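Local coordinates for putative glycosyltransferase (GalT1) (PDB 5HEA), which is the C-terminal part of a longer protein, carries a GT-A-type glycosyltransferase family 2 domain, and probably transfers a sugar from a nucleotide-activated donor, at residues Asp251-Glu254 / Gln255-Tyr259; Lys285-Ile289 / Glu290-Lys294. All coordinates share one frame; numbering follows the deposited sequence.

Contact 1. Residues Asp251-Glu254 / Gln255-Tyr259; sequences DLTE and QIKSY
Leu252 and Ile256 meet across the first turn of helix 253-272. The backbone N of Ile256 donates to Leu252 O, 2.9 Å away. With CG1 held beside its own backbone N (chi1 -67°), Ile256 lays that carbon against the same oxygen, CG1 to Leu252 O 3.2 Å. Its CD1 reaches back to CB of Leu252. The next two carbonyls are used in the same i to i+4 way: Lys257 N donates to Thr253 O, and Ser258 N to Glu254 O.

The amides at the start of the helix need other acceptors. Thr253 N finds one in OD2 of Asp251, a weak bond of 3.3 Å. The same oxygen takes Thr253 OG1 at 3.0 Å on its syn side, so one carboxylate oxygen takes both donors of Thr253, the hydroxyl more closely than the amide. Gln255 N donates to a water, which in turn donates to Asp251 O. The side-chain OE1 of Gln255 accepts from Arg241 NE.

On the outer face, Glu254 and Lys257 run out from the helix together. The Glu254 chain bends at chi2 (-59°), which brings its carboxylate alongside the extended lysine. Lys257 NZ and Glu254 OE2 are 3.4 Å apart, a salt bridge with only a weak hydrogen bond. CE of the lysine passes CG2 of Thr253 at 4.0 Å.

Leu252 also packs on Leu245 and Ala246 of helix 231-247, and on Leu252 of the second subunit. The whole is a helix N-terminus with an Asp251 side-chain cap, placed where helix 253-272 turns back along helix 231-247 at the subunit interface.

Contact 2. Residues Lys285-Ile289 / Glu290-Lys294; sequences KLDLI and ENYPK
Asp287 and Asn291 bond one turn apart at the C-terminal end of helix 276-291, where Tyr292 is the first residue to leave helical geometry. Asn291 ND2 donates to Asp287 OD1 at 2.9 Å, nearly straight at 176° and in the amide plane. The carboxylate and amide planes are turned 67° apart. CG of Asp287 stands anti to its backbone N (chi1 -176°), which places the carboxylate within reach of Asn291 and Tyr292.

The buried side is tightly packed and mostly hydrocarbon. Ile289 packs on Lys260 and Leu263 of helix 253-272 and on Ser247 of the second subunit. Leu288 is also buried; its CD2 lies 4.1 Å from CD1 of the Tyr292 ring, and Lys201 of the second subunit packs on both residues.

The looser side is polar and more exposed. The extended Glu290 chain runs obliquely over Leu286, with OE2 3.7 Å from CD1 of the leucine. The same carboxylate has a long, weak ion pair with Lys264. The last helical bond, Tyr292 N to Leu288 O, is more bent. Asp287 O meets the edge of the tyrosine ring, and one water links Asp287 OD2 (2.9 Å) to Tyr292 OH (3.1 Å).

From the N terminus, the chain builds the mixed sheet and flanking helices, then reaches helix 231-247. Contact 1 comes next, taking in the loop end and the first turns of helix 253-272. Contact 2 forms the last turns of helix 276-291 and the tail beyond it. They lie in series, without nesting or crossing. Neither closes a long loop: contact 1 spans three to four residues, contact 2 four to five. Their centres are about 15 Å apart, yet they touch: Tyr259 OH is 3.3 Å from Lys285 CD. Glu239 of helix 231-247 takes a hydrogen bond from Tyr259 and a salt bridge from Lys285, tying the three C-terminal helices together. Both meet the second subunit.

Contact 1. Residues Asp251-Glu254 / Gln255-Tyr259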
loop_
_atom_site.group_PDB
_atom_site.type_symbol
_atom_site.label_atom_id
_atom_site.label_comp_id
_atom_site.label_asym_id
_atom_site.label_seq_id
_atom_site.Cartn_x
_atom_site.Cartn_y
_atom_site.Cartn_z
ATOM N N ASP A 251 -32.870 15.389 27.503
ATOM C CA ASP A 251 -32.793 14.302 28.469
ATOM C C ASP A 251 -32.041 13.085 27.920
ATOM O O ASP A 251 -32.189 12.723 26.744
ATOM C CB ASP A 251 -34.185 13.890 28.924
ATOM C CG ASP A 251 -34.140 12.856 30.020
ATOM O OD1 ASP A 251 -33.688 13.197 31.134
ATOM O OD2 ASP A 251 -34.541 11.705 29.763
ATOM N N LEU A 252 -31.261 12.442 28.788
ATOM C CA LEU A 252 -30.298 11.418 28.357
ATOM C C LEU A 252 -30.684 9.996 28.754
ATOM O O LEU A 252 -29.979 9.044 28.415
ATOM C CB LEU A 252 -28.903 11.734 28.932
ATOM C CG LEU A 252 -28.319 13.104 28.594
ATOM C CD1 LEU A 252 -27.003 13.339 29.341
ATOM C CD2 LEU A 252 -28.116 13.236 27.082
ATOM N N THR A 253 -31.801 9.850 29.465
ATOM C CA THR A 253 -32.167 8.567 30.050
ATOM C C THR A 253 -32.173 7.391 29.075
ATOM O O THR A 253 -31.556 6.364 29.343
ATOM C CB THR A 253 -33.535 8.648 30.734
ATOM O OG1 THR A 253 -33.507 9.707 31.691
ATOM C CG2 THR A 253 -33.849 7.340 31.433
ATOM N N GLU A 254 -32.870 7.532 27.954
ATOM C CA GLU A 254 -32.982 6.427 26.997
ATOM C C GLU A 254 -31.687 6.191 26.232
ATOM O O GLU A 254 -31.355 5.044 25.922
ATOM C CB GLU A 254 -34.135 6.660 26.017
ATOM C CG GLU A 254 -35.479 6.845 26.709
ATOM C CD GLU A 254 -35.863 5.638 27.553
ATOM O OE1 GLU A 254 -35.730 4.490 27.063
ATOM O OE2 GLU A 254 -36.293 5.841 28.710
ATOM N N GLN A 255 -30.957 7.266 25.929
ATOM C CA GLN A 255 -29.689 7.134 25.204
ATOM C C GLN A 255 -28.670 6.382 26.044
ATOM O O GLN A 255 -27.921 5.553 25.527
ATOM C CB GLN A 255 -29.142 8.498 24.799
ATOM C CG GLN A 255 -30.052 9.248 23.845
ATOM C CD GLN A 255 -29.998 8.692 22.446
ATOM O OE1 GLN A 255 -28.972 8.160 22.018
ATOM N NE2 GLN A 255 -31.102 8.810 21.717
ATOM N N ILE A 256 -28.655 6.666 27.344
ATOM C CA ILE A 256 -27.796 5.947 28.277
ATOM C C ILE A 256 -28.107 4.444 28.282
ATOM O O ILE A 256 -27.199 3.613 28.143
ATOM C CB ILE A 256 -27.878 6.555 29.699
ATOM C CG1 ILE A 256 -27.274 7.955 29.705
ATOM C CG2 ILE A 256 -27.119 5.712 30.679
ATOM C CD1 ILE A 256 -27.456 8.699 31.004
ATOM N N LYS A 257 -29.387 4.094 28.401
ATOM C CA LYS A 257 -29.812 2.692 28.324
ATOM C C LYS A 257 -29.360 2.040 27.021
ATOM O O LYS A 257 -28.843 0.920 27.016
ATOM C CB LYS A 257 -31.339 2.578 28.415
ATOM C CG LYS A 257 -31.955 3.021 29.730
ATOM C CD LYS A 257 -33.471 2.783 29.700
ATOM C CE LYS A 257 -34.177 3.391 30.901
ATOM N NZ LYS A 257 -35.663 3.259 30.795
ATOM N N SER A 258 -29.586 2.740 25.914
ATOM C CA SER A 258 -29.144 2.284 24.601
ATOM C C SER A 258 -27.615 2.108 24.537
ATOM O O SER A 258 -27.110 1.103 24.013
ATOM C CB SER A 258 -29.616 3.269 23.522
ATOM O OG SER A 258 -29.110 2.921 22.237
ATOM N N TYR A 259 -26.885 3.087 25.062
ATOM C CA TYR A 259 -25.419 3.027 25.092
ATOM C C TYR A 259 -24.911 1.814 25.876
ATOM O O TYR A 259 -24.010 1.108 25.424
ATOM C CB TYR A 259 -24.873 4.328 25.702
ATOM C CG TYR A 259 -23.352 4.467 25.810
ATOM C CD1 TYR A 259 -22.519 4.188 24.739
ATOM C CD2 TYR A 259 -22.764 4.955 26.976
ATOM C CE1 TYR A 259 -21.133 4.358 24.843
ATOM C CE2 TYR A 259 -21.389 5.123 27.085
ATOM C CZ TYR A 259 -20.585 4.833 26.015
ATOM O OH TYR A 259 -19.222 5.006 26.134
HETATM O O HOH W 1 -32.488 10.072 25.925
#

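Contact 2. Residues Lys285-Ile289 / Glu290-Lys294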
loop_
_atom_site.group_PDB
_atom_site.type_symbol
_atom_site.label_atom_id
_atom_site.label_comp_id
_atom_site.label_asym_id
_atom_site.label_seq_id
_atom_site.Cartn_x
_atom_site.Cartn_y
_atom_site.Cartn_z
ATOM N N LYS A 285 -15.221 0.353 29.579
ATOM C CA LYS A 285 -16.339 1.271 29.694
ATOM C C LYS A 285 -17.519 0.609 30.408
ATOM O O LYS A 285 -18.123 1.200 31.304
ATOM C CB LYS A 285 -16.738 1.831 28.311
ATOM C CG LYS A 285 -15.755 2.883 27.799
ATOM C CD LYS A 285 -16.254 3.608 26.540
ATOM C CE LYS A 285 -15.457 3.204 25.308
ATOM N NZ LYS A 285 -15.742 4.057 24.105
ATOM N N LEU A 286 -17.828 -0.630 30.036
ATOM C CA LEU A 286 -18.927 -1.350 30.680
ATOM C C LEU A 286 -18.600 -1.653 32.146
ATOM O O LEU A 286 -19.465 -1.569 33.015
ATOM C CB LEU A 286 -19.245 -2.632 29.904
ATOM C CG LEU A 286 -20.503 -3.416 30.276
ATOM C CD1 LEU A 286 -21.776 -2.595 30.046
ATOM C CD2 LEU A 286 -20.539 -4.724 29.490
ATOM N N ASP A 287 -17.342 -1.998 32.412
ATOM C CA ASP A 287 -16.849 -2.213 33.768
ATOM C C ASP A 287 -17.013 -0.962 34.649
ATOM O O ASP A 287 -17.400 -1.061 35.803
ATOM C CB ASP A 287 -15.370 -2.625 33.715
ATOM C CG ASP A 287 -14.795 -2.967 35.085
ATOM O OD1 ASP A 287 -15.550 -3.436 35.964
ATOM O OD2 ASP A 287 -13.574 -2.775 35.276
ATOM N N LEU A 288 -16.717 0.210 34.100
ATOM C CA LEU A 288 -16.817 1.455 34.865
ATOM C C LEU A 288 -18.275 1.771 35.182
ATOM O O LEU A 288 -18.620 2.148 36.302
ATOM C CB LEU A 288 -16.197 2.623 34.092
ATOM C CG LEU A 288 -14.674 2.626 33.970
ATOM C CD1 LEU A 288 -14.196 3.781 33.090
ATOM C CD2 LEU A 288 -14.039 2.704 35.352
ATOM N N ILE A 289 -19.125 1.624 34.180
ATOM C CA ILE A 289 -20.528 1.980 34.320
ATOM C C ILE A 289 -21.237 1.083 35.345
ATOM O O ILE A 289 -21.977 1.567 36.211
ATOM C CB ILE A 289 -21.231 1.914 32.959
ATOM C CG1 ILE A 289 -20.751 3.058 32.073
ATOM C CG2 ILE A 289 -22.740 1.978 33.128
ATOM C CD1 ILE A 289 -21.215 2.948 30.642
ATOM N N GLU A 290 -20.977 -0.216 35.265
ATOM C CA GLU A 290 -21.654 -1.193 36.115
ATOM C C GLU A 290 -21.035 -1.346 37.499
ATOM O O GLU A 290 -21.731 -1.626 38.465
ATOM C CB GLU A 290 -21.707 -2.560 35.422
ATOM C CG GLU A 290 -22.623 -2.597 34.210
ATOM C CD GLU A 290 -22.763 -3.994 33.620
ATOM O OE1 GLU A 290 -21.946 -4.877 33.972
ATOM O OE2 GLU A 290 -23.695 -4.212 32.808
ATOM N N ASN A 291 -19.725 -1.167 37.604
ATOM C CA ASN A 291 -19.060 -1.476 38.860
ATOM C C ASN A 291 -18.473 -0.279 39.592
ATOM O O ASN A 291 -18.077 -0.394 40.749
ATOM C CB ASN A 291 -18.012 -2.569 38.644
ATOM C CG ASN A 291 -18.631 -3.852 38.116
ATOM O OD1 ASN A 291 -19.679 -4.276 38.595
ATOM N ND2 ASN A 291 -18.004 -4.457 37.107
ATOM N N TYR A 292 -18.425 0.869 38.923
ATOM C CA TYR A 292 -17.913 2.077 39.560
ATOM C C TYR A 292 -18.817 3.289 39.368
ATOM O O TYR A 292 -18.324 4.367 39.051
ATOM C CB TYR A 292 -16.507 2.401 39.037
ATOM C CG TYR A 292 -15.508 1.281 39.221
ATOM C CD1 TYR A 292 -15.432 0.236 38.307
ATOM C CD2 TYR A 292 -14.641 1.268 40.308
ATOM C CE1 TYR A 292 -14.524 -0.799 38.472
ATOM C CE2 TYR A 292 -13.719 0.240 40.480
ATOM C CZ TYR A 292 -13.674 -0.792 39.562
ATOM O OH TYR A 292 -12.764 -1.816 39.711
ATOM N N PRO A 293 -20.141 3.134 39.576
ATOM C CA PRO A 293 -20.948 4.351 39.443
ATOM C C PRO A 293 -20.658 5.332 40.583
ATOM O O PRO A 293 -20.054 4.959 41.595
ATOM C CB PRO A 293 -22.381 3.827 39.554
ATOM C CG PRO A 293 -22.261 2.639 40.443
ATOM C CD PRO A 293 -20.934 2.008 40.109
ATOM N N LYS A 294 -21.079 6.578 40.397
ATOM C CA LYS A 294 -20.841 7.631 41.371
ATOM C C LYS A 294 -21.385 7.243 42.742
ATOM O O LYS A 294 -22.430 6.596 42.834
ATOM C CB LYS A 294 -21.501 8.925 40.900
ATOM C CG LYS A 294 -21.335 10.082 41.868
ATOM C CD LYS A 294 -22.169 11.288 41.464
ATOM C CE LYS A 294 -22.225 12.297 42.602
ATOM N NZ LYS A 294 -22.701 13.620 42.134
HETATM O O HOH W 2 -11.460 -3.188 37.211
#